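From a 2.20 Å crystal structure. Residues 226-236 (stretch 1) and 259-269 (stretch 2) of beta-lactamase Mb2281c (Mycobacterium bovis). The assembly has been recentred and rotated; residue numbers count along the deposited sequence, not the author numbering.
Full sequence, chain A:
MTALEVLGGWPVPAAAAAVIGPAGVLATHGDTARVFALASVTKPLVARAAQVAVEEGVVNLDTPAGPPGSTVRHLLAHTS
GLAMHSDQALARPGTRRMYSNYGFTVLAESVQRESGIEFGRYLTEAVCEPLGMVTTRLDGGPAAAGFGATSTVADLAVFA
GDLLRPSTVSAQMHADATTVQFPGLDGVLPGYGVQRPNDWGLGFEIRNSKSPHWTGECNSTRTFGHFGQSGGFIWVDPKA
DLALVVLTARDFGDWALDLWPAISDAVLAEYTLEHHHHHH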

# COMPACT_ATOMS: atom_id res chain seq x y z
N HIS A 226 -0.20 1.67 3.32
CA HIS A 226 -0.15 2.82 2.42
C HIS A 226 -1.38 3.69 2.62
O HIS A 226 -2.42 3.21 3.05
N PHE A 227 -1.26 4.99 2.33
CA PHE A 227 -2.42 5.86 2.40
C PHE A 227 -2.47 6.53 1.04
O PHE A 227 -1.52 6.41 0.26
N GLY A 228 -3.58 7.18 0.72
CA GLY A 228 -3.71 7.83 -0.57
C GLY A 228 -4.27 9.23 -0.42
O GLY A 228 -4.90 9.54 0.59
N GLN A 229 -4.02 10.07 -1.42
CA GLN A 229 -4.49 11.45 -1.40
C GLN A 229 -6.00 11.55 -1.54
O GLN A 229 -6.57 12.64 -1.40
N SER A 230 -6.66 10.43 -1.82
CA SER A 230 -8.11 10.42 -1.95
C SER A 230 -8.76 10.27 -0.57
O SER A 230 -9.97 10.15 -0.46
N GLY A 231 -7.93 10.28 0.47
CA GLY A 231 -8.43 10.15 1.82
C GLY A 231 -8.73 8.74 2.28
O GLY A 231 -9.74 8.50 2.95
N GLY A 232 -7.86 7.80 1.92
CA GLY A 232 -8.05 6.42 2.33
C GLY A 232 -6.71 5.83 2.73
O GLY A 232 -5.67 6.37 2.37
N PHE A 233 -6.71 4.74 3.48
CA PHE A 233 -5.46 4.13 3.88
C PHE A 233 -5.62 2.70 4.38
O PHE A 233 -6.73 2.23 4.65
N ILE A 234 -4.50 2.00 4.48
CA ILE A 234 -4.50 0.65 4.98
C ILE A 234 -3.18 0.38 5.68
O ILE A 234 -2.11 0.70 5.17
N TRP A 235 -3.27 -0.14 6.90
CA TRP A 235 -2.07 -0.51 7.62
C TRP A 235 -2.31 -1.87 8.24
O TRP A 235 -3.45 -2.24 8.56
N VAL A 236 -1.22 -2.61 8.36
CA VAL A 236 -1.23 -3.95 8.91
C VAL A 236 -0.13 -3.92 9.95
O VAL A 236 1.00 -3.55 9.65
N LEU A 259 -7.06 12.90 13.19
CA LEU A 259 -8.06 11.85 13.19
C LEU A 259 -7.52 10.47 12.82
O LEU A 259 -7.84 9.47 13.48
N TRP A 260 -6.70 10.40 11.78
CA TRP A 260 -6.17 9.11 11.37
C TRP A 260 -5.39 8.41 12.47
O TRP A 260 -5.62 7.25 12.76
N PRO A 261 -4.46 9.12 13.12
CA PRO A 261 -3.68 8.50 14.20
C PRO A 261 -4.58 8.11 15.38
O PRO A 261 -4.40 7.07 16.01
N ALA A 262 -5.57 8.96 15.67
CA ALA A 262 -6.49 8.72 16.77
C ALA A 262 -7.32 7.47 16.58
O ALA A 262 -7.48 6.68 17.52
N ILE A 263 -7.86 7.26 15.38
CA ILE A 263 -8.68 6.07 15.17
C ILE A 263 -7.80 4.82 15.17
O ILE A 263 -8.24 3.74 15.56
N SER A 264 -6.54 4.99 14.77
CA SER A 264 -5.60 3.88 14.75
C SER A 264 -5.30 3.39 16.16
O SER A 264 -5.35 2.19 16.44
N ASP A 265 -5.01 4.32 17.07
CA ASP A 265 -4.71 3.93 18.44
C ASP A 265 -5.96 3.43 19.15
O ASP A 265 -5.88 2.57 20.03
N ALA A 266 -7.12 3.96 18.75
CA ALA A 266 -8.38 3.53 19.34
C ALA A 266 -8.61 2.07 18.92
O ALA A 266 -8.99 1.23 19.74
N VAL A 267 -8.36 1.78 17.65
CA VAL A 267 -8.53 0.42 17.15
C VAL A 267 -7.53 -0.54 17.81
O VAL A 267 -7.90 -1.65 18.19
N LEU A 268 -6.28 -0.12 17.97
CA LEU A 268 -5.30 -0.99 18.60
C LEU A 268 -5.67 -1.27 20.06
O LEU A 268 -5.65 -2.42 20.49
N ALA A 269 -6.00 -0.23 20.81
CA ALA A 269 -6.35 -0.39 22.21
C ALA A 269 -7.57 -1.30 22.42
O ALA A 269 -7.61 -2.06 23.39

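The apolar centre of this contact is Trp260, on the helix. Its CA-to-CB bond points sideways, but chi1 in the m well (-76°) and chi2 of 8° bring the indole over to the strands. Trp260 gives up more area to the other stretch than any other residue here.

Phe233 points toward the helix with chi1 p (74°). Its edge meets the face of Trp260, with the planes at 64° and CD2 of Phe233 3.5 Å from CD2 of Trp260. The far end of the same Phe233 ring reaches the helix one turn on, where CZ lies 4.5 Å from CG2 of Ile263. Ile263 is t at both chi angles and meets the ring at its edge.

Phe227, from the neighbouring strand, also points toward the helix with chi1 p (80°). Phe227 CD2 sits 3.6 Å from Trp260 CZ3, at the edge of the indole. Backbone also meets this edge: the C atom of Gly231 is 3.6 Å from CZ2 of Trp260. Gly231 has phi/psi of 82/41, where a CB would be jammed against the preceding carbonyl O, so the backbone itself calls for glycine.

Further along the strand of Phe233, Trp235 points toward the helix, again with chi1 p (59°) and with chi2 at -115°. Trp235 CH2 is 3.7 Å from Leu268 CD2. Leu268 starts sideways, but its m, t rotamer brings its end nearer.

The polar edge is Ser264, which points toward the strands with chi1 m (-67°). Trp235 NE1 donates a hydrogen bond to Ser264 OG at 2.9 Å, with an N-H...O angle of 152°. Ser264 OG in turn donates to the backbone O of Trp260 at 2.9 Å, one turn back. The hydroxyl thus links the indole NH to the helix backbone. The Trp235 to Ser264 bond is the one hydrogen bond between the stretches.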

# COMPACT_ATOMS: atom_id res chain seq x y z
CB HIS A 226 -0.12 2.32 0.97
CG HIS A 226 0.88 2.99 0.09
ND1 HIS A 226 0.77 4.31 -0.30
CD2 HIS A 226 2.00 2.52 -0.51
CE1 HIS A 226 1.77 4.62 -1.10
NE2 HIS A 226 2.53 3.55 -1.25
CB PHE A 227 -2.34 6.89 3.55
CG PHE A 227 -1.50 8.10 3.26
CD1 PHE A 227 -0.11 8.04 3.38
CD2 PHE A 227 -2.09 9.31 2.90
CE1 PHE A 227 0.67 9.17 3.15
CE2 PHE A 227 -1.32 10.44 2.67
CZ PHE A 227 0.07 10.38 2.79
CB GLN A 229 -3.82 12.26 -2.52
CG GLN A 229 -2.31 12.47 -2.36
CD GLN A 229 -1.95 13.29 -1.13
OE1 GLN A 229 -2.50 14.37 -0.91
NE2 GLN A 229 -1.02 12.78 -0.33
CB SER A 230 -8.57 9.27 -2.84
OG SER A 230 -8.32 9.57 -4.21
CB PHE A 233 -4.77 4.97 4.98
CG PHE A 233 -5.42 4.86 6.35
CD1 PHE A 233 -5.32 3.70 7.12
CD2 PHE A 233 -6.10 5.95 6.89
CE1 PHE A 233 -5.89 3.63 8.40
CE2 PHE A 233 -6.68 5.89 8.16
CZ PHE A 233 -6.57 4.73 8.92
CB ILE A 234 -4.68 -0.39 3.84
CG1 ILE A 234 -4.55 -1.81 4.42
CG2 ILE A 234 -3.63 -0.19 2.74
CD1 ILE A 234 -4.89 -2.92 3.42
CB TRP A 235 -1.63 0.54 8.66
CG TRP A 235 -2.59 0.90 9.78
CD1 TRP A 235 -3.17 2.12 9.98
CD2 TRP A 235 -2.97 0.08 10.89
NE1 TRP A 235 -3.88 2.12 11.16
CE2 TRP A 235 -3.77 0.88 11.74
CE3 TRP A 235 -2.71 -1.24 11.27
CZ2 TRP A 235 -4.32 0.40 12.94
CZ3 TRP A 235 -3.25 -1.72 12.46
CH2 TRP A 235 -4.04 -0.90 13.28
CB VAL A 236 -0.85 -4.99 7.83
CG1 VAL A 236 -0.97 -6.40 8.37
CG2 VAL A 236 -1.74 -4.80 6.60
CB LEU A 259 -9.21 12.20 12.25
CG LEU A 259 -10.02 13.46 12.56
CD1 LEU A 259 -11.17 13.58 11.58
CD2 LEU A 259 -10.55 13.40 13.99
CB TRP A 260 -5.35 9.27 10.09
CG TRP A 260 -6.24 9.43 8.88
CD1 TRP A 260 -7.60 9.60 8.87
CD2 TRP A 260 -5.83 9.39 7.51
NE1 TRP A 260 -8.06 9.66 7.58
CE2 TRP A 260 -7.00 9.54 6.72
CE3 TRP A 260 -4.60 9.25 6.86
CZ2 TRP A 260 -6.96 9.54 5.32
CZ3 TRP A 260 -4.56 9.25 5.47
CH2 TRP A 260 -5.73 9.39 4.72
CB PRO A 261 -2.68 9.59 14.58
CG PRO A 261 -2.50 10.34 13.28
CD PRO A 261 -3.91 10.45 12.78
CB ALA A 262 -7.41 9.94 16.96
CB ILE A 263 -9.49 6.15 13.86
CG1 ILE A 263 -10.49 4.99 13.81
CG2 ILE A 263 -8.57 6.12 12.65
CD1 ILE A 263 -11.44 5.07 12.63
CB SER A 264 -4.31 4.29 14.05
OG SER A 264 -4.54 4.53 12.67
CB ASP A 265 -4.06 5.09 19.21
CG ASP A 265 -2.68 5.44 18.67
OD1 ASP A 265 -1.93 4.51 18.30
OD2 ASP A 265 -2.34 6.64 18.61
CB ALA A 266 -9.53 4.41 18.84
CB VAL A 267 -8.40 0.39 15.60
CG1 VAL A 267 -8.21 -1.03 15.10
CG2 VAL A 267 -9.67 0.97 14.98
CB LEU A 268 -3.91 -0.35 18.56
CG LEU A 268 -3.22 -0.25 17.20
CD1 LEU A 268 -2.02 0.66 17.33
CD2 LEU A 268 -2.82 -1.62 16.68
CB ALA A 269 -6.60 0.97 22.85